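Local coordinates for cytosolic phospholipase A2 delta (Homo sapiens, PDB 5IZ5), which hydrolyses glycerophospholipids at the sn-2 position in a calcium-dependent manner, preferring linoleic acid there, at residues E152-N157 against V161-S166; F213-A218 against L273-C278; L495-F500 against N608-L613. The protein carries 3 engineered substitutions. One frame throughout, in Å; residues are numbered along the deposited sequence.

Interactions 1 and 2 share the strand 160-172: in interaction 1 it pairs with strand 152-156 as a beta hairpin, and in interaction 2 two further neighbours, strands 210-216 and 266-277, meet beside it. Interaction 3 lies deeper, its centre about 9 Å from the centre of the chain, between the start of strand 499-501 with the turn before it and the loop 608-613. The chemistry follows the place. The partly buried hairpin relies on backbone bonds, a salt bridge and carboxylates that accept backbone amides, whereas the buried interactions 2 and 3 have no hydrogen bond between their segments and rest on side-chain packing. Asn157 joins interaction 1 to interaction 3 through the backbone carbonyl of Tyr497.

Interaction 1 (E152-N157 against V161-S166)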
# COMPACT_ATOMS: atom_id res chain seq x y z
N GLU B 152 -1.15 -27.23 -15.50
CA GLU B 152 -1.28 -26.59 -14.20
C GLU B 152 -2.54 -25.73 -14.17
O GLU B 152 -2.86 -25.09 -15.17
CB GLU B 152 -0.05 -25.72 -13.91
CG GLU B 152 -0.08 -25.03 -12.55
CD GLU B 152 1.12 -24.13 -12.32
OE1 GLU B 152 2.05 -24.10 -13.16
OE2 GLU B 152 1.13 -23.43 -11.29
N ASN B 153 -3.24 -25.73 -13.04
CA ASN B 153 -4.41 -24.87 -12.86
C ASN B 153 -4.02 -23.51 -12.27
O ASN B 153 -3.80 -23.39 -11.05
CB ASN B 153 -5.45 -25.55 -11.98
CG ASN B 153 -6.03 -26.81 -12.62
OD1 ASN B 153 -6.27 -26.85 -13.83
ND2 ASN B 153 -6.26 -27.83 -11.81
N LEU B 154 -3.96 -22.50 -13.14
CA LEU B 154 -3.60 -21.14 -12.76
C LEU B 154 -4.83 -20.27 -12.56
O LEU B 154 -5.89 -20.56 -13.11
CB LEU B 154 -2.76 -20.51 -13.87
CG LEU B 154 -1.51 -21.23 -14.36
CD1 LEU B 154 -0.91 -20.46 -15.52
CD2 LEU B 154 -0.50 -21.38 -13.23
N ILE B 155 -4.67 -19.20 -11.77
CA ILE B 155 -5.66 -18.13 -11.65
C ILE B 155 -4.95 -16.80 -11.90
O ILE B 155 -3.92 -16.54 -11.27
CB ILE B 155 -6.33 -18.09 -10.26
CG1 ILE B 155 -7.00 -19.43 -9.96
CG2 ILE B 155 -7.37 -16.96 -10.19
CD1 ILE B 155 -7.44 -19.61 -8.52
N THR B 156 -5.47 -15.98 -12.81
CA THR B 156 -4.86 -14.69 -13.15
C THR B 156 -5.85 -13.55 -13.39
O THR B 156 -7.01 -13.77 -13.67
CB THR B 156 -4.10 -14.74 -14.48
OG1 THR B 156 -4.07 -16.08 -14.99
CG2 THR B 156 -2.75 -14.21 -14.32
N ASN B 157 -5.33 -12.32 -13.33
CA ASN B 157 -5.98 -11.15 -13.92
C ASN B 157 -5.14 -10.61 -15.08
O ASN B 157 -5.29 -9.45 -15.48
CB ASN B 157 -6.20 -10.05 -12.88
CG ASN B 157 -4.91 -9.60 -12.23
OD1 ASN B 157 -3.81 -9.94 -12.68
ND2 ASN B 157 -5.04 -8.80 -11.17
N VAL B 161 -0.33 -13.72 -11.25
CA VAL B 161 -0.69 -15.12 -11.40
C VAL B 161 -0.60 -15.84 -10.06
O VAL B 161 0.42 -15.76 -9.35
CB VAL B 161 0.26 -15.86 -12.36
CG1 VAL B 161 -0.09 -17.35 -12.45
CG2 VAL B 161 0.22 -15.24 -13.75
N ALA B 162 -1.67 -16.55 -9.72
CA ALA B 162 -1.67 -17.47 -8.61
C ALA B 162 -1.36 -18.87 -9.16
O ALA B 162 -2.14 -19.44 -9.94
CB ALA B 162 -3.01 -17.44 -7.93
N ARG B 163 -0.21 -19.40 -8.77
CA ARG B 163 0.22 -20.74 -9.19
C ARG B 163 -0.61 -21.78 -8.47
O ARG B 163 -1.13 -21.52 -7.38
CB ARG B 163 1.70 -20.95 -8.87
CG ARG B 163 2.64 -19.94 -9.51
CD ARG B 163 2.61 -20.03 -11.03
NE ARG B 163 3.02 -21.35 -11.49
CZ ARG B 163 4.28 -21.74 -11.73
NH1 ARG B 163 5.30 -20.89 -11.56
NH2 ARG B 163 4.52 -22.98 -12.13
N GLU B 164 -0.75 -22.97 -9.08
CA GLU B 164 -1.48 -24.06 -8.44
C GLU B 164 -0.77 -24.44 -7.14
O GLU B 164 0.45 -24.57 -7.12
CB GLU B 164 -1.56 -25.29 -9.36
CG GLU B 164 -2.48 -26.38 -8.83
CD GLU B 164 -2.52 -27.61 -9.72
OE1 GLU B 164 -2.76 -28.70 -9.19
OE2 GLU B 164 -2.33 -27.49 -10.95
N LEU B 165 -1.53 -24.59 -6.06
CA LEU B 165 -0.96 -24.83 -4.74
C LEU B 165 -1.36 -26.20 -4.24
O LEU B 165 -2.53 -26.57 -4.31
CB LEU B 165 -1.43 -23.77 -3.73
CG LEU B 165 -0.40 -23.19 -2.76
CD1 LEU B 165 0.74 -22.53 -3.52
CD2 LEU B 165 -1.07 -22.20 -1.84
N SER B 166 -0.38 -26.94 -3.74
CA SER B 166 -0.63 -28.18 -3.02
C SER B 166 -0.43 -27.95 -1.53
O SER B 166 0.31 -27.05 -1.11
CB SER B 166 0.30 -29.28 -3.52
OG SER B 166 0.05 -29.56 -4.89
O HOH W 1 2.37 -24.86 -9.03
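Glu152 reaches across to Arg163 and Glu164 with its extended side chain, CG anti to the backbone N (chi1 -179°). Arg163 grips the carboxylate side-on in a salt bridge: NE lies 2.8 Å from Glu152 OE2 and NH2 2.9 Å from OE1, both on the syn side, with the two planes 44° apart. The anti lone pair of Glu152 OE2 also accepts the backbone N of Glu164 (2.9 Å), and a water links the same oxygen to Glu164 O; OE1 is bonded to Gln85 as well. With an alanine here, the Arg163 guanidinium is likely to lose its carboxylate mate and the Glu164 amide its acceptor. At Asn153 the traffic reverses: its backbone N donates almost straight (176°) to Glu164 OE2 at 2.9 Å, meeting it on the anti side but tilted from the carboxylate plane. Glu164 OE1 turns to Arg150 in a second salt bridge. These carboxylates thus tie the open end of a beta hairpin, strands 152-156 and 160-172, where the second strand breaks its regular pairing. Leu154 lies alongside Arg163, its CD2 near the Arg163 CD and NE and 4.1 Å from Val161 CG1. Regular antiparallel pairing begins with Ile155, whose N binds Ala162 O at 3.1 Å while its O receives Ala162 N at 2.7 Å; on that face Ile155 CB packs on Ala162 CB. Thr156 and Val161 form the next, non-hydrogen-bonded pair, with side chains on the other face of the sheet.

Interaction 2 (F213-A218 against L273-C278); sequences FHYMAA and LKAEGC
Cys278, Tyr215 and His214 bury the most surface in this contact, which has no hydrogen bond between the two segments. The sulfur of Cys278 approaches His214 obliquely, with SG 4.2 Å from ring atom CD2 of His214. Cys278 SG lies 5.3 Å from the centroid of the His214 ring and 72° off the ring normal, an oblique sulfur-aromatic contact. The sulfur is also fixed covalently, since Cys278 forms a disulfide with Cys167 of strand 160-172. ND1 of the imidazole hydrogen-bonds to Glu198, while CD2 is the ring atom nearest the sulfur. Tyr215 makes the second touch. Its CG stands between its own backbone N and carbonyl carbon (chi1 58°), and the ring runs out from the strand to bring its far end against strand 266-277. There Tyr215 OH meets the methyl of Ala275, with OH and CB 3.7 Å apart, a packing contact alone. Residues 213-218 lie in the region matching the C2 domain of cytosolic phospholipases A2, consistent with a second C2 domain between the N-terminal one and the catalytic domain. The alpha carbons of His214 and Cys278, the nearest pair, are 8.1 Å apart, too far for direct strand pairing. The gap is spanned by strand 160-172, which pairs antiparallel with both strands: Tyr215 makes backbone bonds to Ser166, and Cys278 to Leu165. The disulfide therefore ties the chain just beyond the end of strand 266-277 to this middle strand, while Phe213 and Tyr215 turn their side chains onto strand 188-193.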
# COMPACT_ATOMS: atom_id res chain seq x y z
N PHE B 213 2.19 -27.76 5.29
CA PHE B 213 3.05 -27.06 4.35
C PHE B 213 2.25 -26.68 3.12
O PHE B 213 1.46 -27.48 2.61
CB PHE B 213 4.22 -27.93 3.92
CG PHE B 213 5.24 -28.19 5.00
CD1 PHE B 213 6.39 -27.42 5.09
CD2 PHE B 213 5.05 -29.22 5.90
CE1 PHE B 213 7.34 -27.66 6.08
CE2 PHE B 213 5.99 -29.47 6.89
CZ PHE B 213 7.14 -28.69 6.98
N HIS B 214 2.48 -25.47 2.63
CA HIS B 214 1.92 -25.02 1.36
C HIS B 214 3.05 -24.83 0.38
O HIS B 214 4.06 -24.21 0.70
CB HIS B 214 1.18 -23.71 1.55
CG HIS B 214 0.08 -23.76 2.55
ND1 HIS B 214 0.30 -23.64 3.91
CD2 HIS B 214 -1.26 -23.91 2.40
CE1 HIS B 214 -0.86 -23.72 4.55
NE2 HIS B 214 -1.82 -23.88 3.66
N TYR B 215 2.88 -25.37 -0.83
CA TYR B 215 3.91 -25.30 -1.84
C TYR B 215 3.31 -25.47 -3.22
O TYR B 215 2.23 -26.04 -3.39
CB TYR B 215 4.97 -26.38 -1.59
CG TYR B 215 4.39 -27.77 -1.59
CD1 TYR B 215 4.56 -28.62 -2.68
CD2 TYR B 215 3.65 -28.23 -0.50
CE1 TYR B 215 4.01 -29.89 -2.68
CE2 TYR B 215 3.10 -29.49 -0.49
CZ TYR B 215 3.28 -30.31 -1.58
OH TYR B 215 2.74 -31.56 -1.56
N MET B 216 4.01 -24.96 -4.22
CA MET B 216 3.56 -25.05 -5.59
C MET B 216 3.52 -26.49 -6.10
O MET B 216 4.50 -27.24 -5.96
CB MET B 216 4.50 -24.26 -6.48
CG MET B 216 4.22 -22.77 -6.49
SD MET B 216 5.53 -21.88 -7.34
CE MET B 216 5.65 -22.76 -8.86
N ALA B 217 2.41 -26.85 -6.73
CA ALA B 217 2.23 -28.18 -7.32
C ALA B 217 3.28 -28.45 -8.40
O ALA B 217 3.67 -29.60 -8.61
CB ALA B 217 0.83 -28.32 -7.90
N ALA B 218 3.75 -27.40 -9.08
CA ALA B 218 4.75 -27.54 -10.14
C ALA B 218 6.18 -27.85 -9.68
O ALA B 218 7.05 -28.11 -10.51
CB ALA B 218 4.76 -26.30 -11.02
N LEU B 273 1.38 -38.66 6.71
CA LEU B 273 1.18 -37.47 5.91
C LEU B 273 0.38 -37.70 4.64
O LEU B 273 0.46 -38.77 4.02
CB LEU B 273 2.47 -36.67 5.67
CG LEU B 273 3.69 -37.08 4.87
CD1 LEU B 273 4.34 -38.34 5.42
CD2 LEU B 273 3.37 -37.23 3.40
N LYS B 274 -0.43 -36.70 4.31
CA LYS B 274 -1.20 -36.70 3.08
C LYS B 274 -1.07 -35.38 2.35
O LYS B 274 -1.38 -34.31 2.89
CB LYS B 274 -2.68 -36.99 3.36
CG LYS B 274 -3.58 -36.75 2.15
CD LYS B 274 -4.51 -37.91 1.83
CE LYS B 274 -5.09 -37.79 0.43
NZ LYS B 274 -5.90 -38.98 0.04
N ALA B 275 -0.62 -35.48 1.10
CA ALA B 275 -0.55 -34.35 0.20
C ALA B 275 -1.86 -34.27 -0.57
O ALA B 275 -2.37 -35.29 -1.05
CB ALA B 275 0.61 -34.52 -0.76
N GLU B 276 -2.40 -33.07 -0.68
CA GLU B 276 -3.69 -32.84 -1.32
C GLU B 276 -3.63 -31.53 -2.11
O GLU B 276 -2.84 -30.64 -1.79
CB GLU B 276 -4.80 -32.78 -0.26
CG GLU B 276 -5.99 -33.67 -0.56
CD GLU B 276 -7.07 -33.58 0.51
OE1 GLU B 276 -7.21 -32.50 1.14
OE2 GLU B 276 -7.78 -34.58 0.72
N GLY B 277 -4.46 -31.41 -3.14
CA GLY B 277 -4.64 -30.14 -3.82
C GLY B 277 -5.19 -29.13 -2.81
O GLY B 277 -6.08 -29.46 -2.04
N CYS B 278 -4.61 -27.94 -2.77
CA CYS B 278 -5.21 -26.85 -2.01
C CYS B 278 -6.47 -26.43 -2.76
O CYS B 278 -6.48 -26.42 -3.99
CB CYS B 278 -4.26 -25.67 -1.91
SG CYS B 278 -2.73 -25.95 -0.98

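Interaction 3 (L495-F500 against N608-L613)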
# COMPACT_ATOMS: atom_id res chain seq x y z
N LEU B 495 -3.62 -0.62 -7.09
CA LEU B 495 -4.16 -0.25 -8.39
C LEU B 495 -3.33 -0.86 -9.54
O LEU B 495 -3.87 -1.39 -10.50
CB LEU B 495 -4.25 1.28 -8.52
CG LEU B 495 -5.17 2.01 -7.53
CD1 LEU B 495 -5.04 3.53 -7.66
CD2 LEU B 495 -6.62 1.59 -7.69
N LYS B 496 -2.01 -0.84 -9.41
CA LYS B 496 -1.11 -1.37 -10.45
C LYS B 496 -1.28 -2.89 -10.71
O LYS B 496 -1.22 -3.34 -11.86
CB LYS B 496 0.34 -1.08 -10.07
CG LYS B 496 1.41 -1.44 -11.10
CD LYS B 496 2.73 -1.86 -10.43
CE LYS B 496 3.58 -0.68 -9.99
NZ LYS B 496 4.97 -1.13 -9.74
N TYR B 497 -1.50 -3.67 -9.66
CA TYR B 497 -1.52 -5.14 -9.78
C TYR B 497 -2.94 -5.74 -9.84
O TYR B 497 -3.11 -6.95 -10.07
CB TYR B 497 -0.76 -5.79 -8.62
CG TYR B 497 0.69 -5.39 -8.49
CD1 TYR B 497 1.64 -5.82 -9.40
CD2 TYR B 497 1.11 -4.61 -7.42
CE1 TYR B 497 2.98 -5.45 -9.27
CE2 TYR B 497 2.44 -4.25 -7.27
CZ TYR B 497 3.37 -4.67 -8.20
OH TYR B 497 4.69 -4.31 -8.05
N GLY B 498 -3.95 -4.90 -9.63
CA GLY B 498 -5.33 -5.35 -9.65
C GLY B 498 -5.60 -6.44 -8.62
O GLY B 498 -6.21 -7.46 -8.92
N ALA B 499 -5.14 -6.20 -7.40
CA ALA B 499 -5.15 -7.22 -6.36
C ALA B 499 -5.54 -6.60 -5.03
O ALA B 499 -4.91 -5.64 -4.58
CB ALA B 499 -3.79 -7.89 -6.26
N PHE B 500 -6.59 -7.14 -4.41
CA PHE B 500 -7.22 -6.51 -3.27
C PHE B 500 -7.63 -7.54 -2.22
O PHE B 500 -7.90 -8.70 -2.53
CB PHE B 500 -8.45 -5.72 -3.75
CG PHE B 500 -8.13 -4.47 -4.53
CD1 PHE B 500 -8.20 -3.22 -3.93
CD2 PHE B 500 -7.79 -4.54 -5.87
CE1 PHE B 500 -7.90 -2.07 -4.64
CE2 PHE B 500 -7.49 -3.39 -6.60
CZ PHE B 500 -7.54 -2.15 -5.98
N ASN B 608 2.78 -8.40 3.43
CA ASN B 608 2.33 -8.20 2.06
C ASN B 608 1.32 -9.25 1.64
O ASN B 608 1.66 -10.42 1.46
CB ASN B 608 3.54 -8.24 1.13
CG ASN B 608 3.16 -8.01 -0.32
OD1 ASN B 608 2.04 -7.59 -0.63
ND2 ASN B 608 4.11 -8.25 -1.21
N PHE B 609 0.07 -8.84 1.45
CA PHE B 609 -0.98 -9.76 1.00
C PHE B 609 -0.75 -10.34 -0.41
O PHE B 609 -1.37 -11.32 -0.78
CB PHE B 609 -2.39 -9.14 1.13
CG PHE B 609 -2.56 -7.80 0.46
CD1 PHE B 609 -2.91 -7.71 -0.88
CD2 PHE B 609 -2.43 -6.63 1.19
CE1 PHE B 609 -3.09 -6.48 -1.49
CE2 PHE B 609 -2.60 -5.39 0.58
CZ PHE B 609 -2.93 -5.32 -0.75
N LEU B 610 0.16 -9.73 -1.17
CA LEU B 610 0.55 -10.28 -2.47
C LEU B 610 1.64 -11.36 -2.40
O LEU B 610 1.99 -11.92 -3.43
CB LEU B 610 1.04 -9.15 -3.38
CG LEU B 610 0.10 -7.97 -3.62
CD1 LEU B 610 0.69 -7.03 -4.66
CD2 LEU B 610 -1.28 -8.44 -4.05
N GLN B 611 2.17 -11.63 -1.20
CA GLN B 611 3.35 -12.50 -1.07
C GLN B 611 3.24 -13.82 -1.84
O GLN B 611 2.25 -14.54 -1.74
CB GLN B 611 3.65 -12.81 0.40
CG GLN B 611 4.92 -13.65 0.57
CD GLN B 611 5.33 -13.87 2.02
OE1 GLN B 611 4.63 -13.50 2.96
NE2 GLN B 611 6.48 -14.50 2.20
N GLY B 612 4.26 -14.12 -2.63
CA GLY B 612 4.33 -15.39 -3.33
C GLY B 612 3.66 -15.42 -4.69
O GLY B 612 3.99 -16.27 -5.51
N LEU B 613 2.75 -14.49 -4.95
CA LEU B 613 2.14 -14.39 -6.27
C LEU B 613 3.21 -14.04 -7.29
O LEU B 613 4.22 -13.41 -6.95
CB LEU B 613 1.03 -13.33 -6.28
CG LEU B 613 -0.17 -13.65 -5.39
CD1 LEU B 613 -1.06 -12.42 -5.23
CD2 LEU B 613 -0.95 -14.83 -5.94
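Ala499 CB and Leu610 CD2 sit only 3.4 Å apart, closer than usual van der Waals contact, in a buried patch where no hydrogen bond joins the two segments. Leu610 carries the contact by its branched end. CG lies beside the backbone N, anti to the carbonyl carbon (chi1 -55°), and the two methyls divide: CD2 presses on the Ala499 methyl, whereas CD1 comes obliquely to the Tyr497 ring, 3.7 Å from CD2 of that tyrosine. The Tyr497 and Leu610 side chains cross at a slant, and the aliphatic CD of Lys496 covers one face of the ring near its rim. The phenolic oxygen is held elsewhere, by Glu483 and the backbone N of Thr641, which anchors the far end of the ring. Phe609 adds an edge contact, its CE1 3.7 Å from Ala499 O and the oxygen near the ring plane. The loop 608-613 presents Phe609 and Leu610 through two overlapping turns. Asn608 OD1 accepts a hydrogen bond from the Leu610 backbone N at 2.9 Å in an Asx turn, the N-H coming from above the carbonyl plane. A type I turn closes with Gln611 N on Asn608 O, and a type II turn runs from Leu610 to Leu613. On the other segment, a G1 beta bulge sets Gly498, at positive phi, and Ala499 together opposite Phe494. Strand 499-501, whose first residue belongs to the bulge, pairs antiparallel with strands 492-494 and 285-286 in the mixed sheet of the catalytic domain, while Leu613 and Tyr497 both lean on Ile160 of strand 160-172.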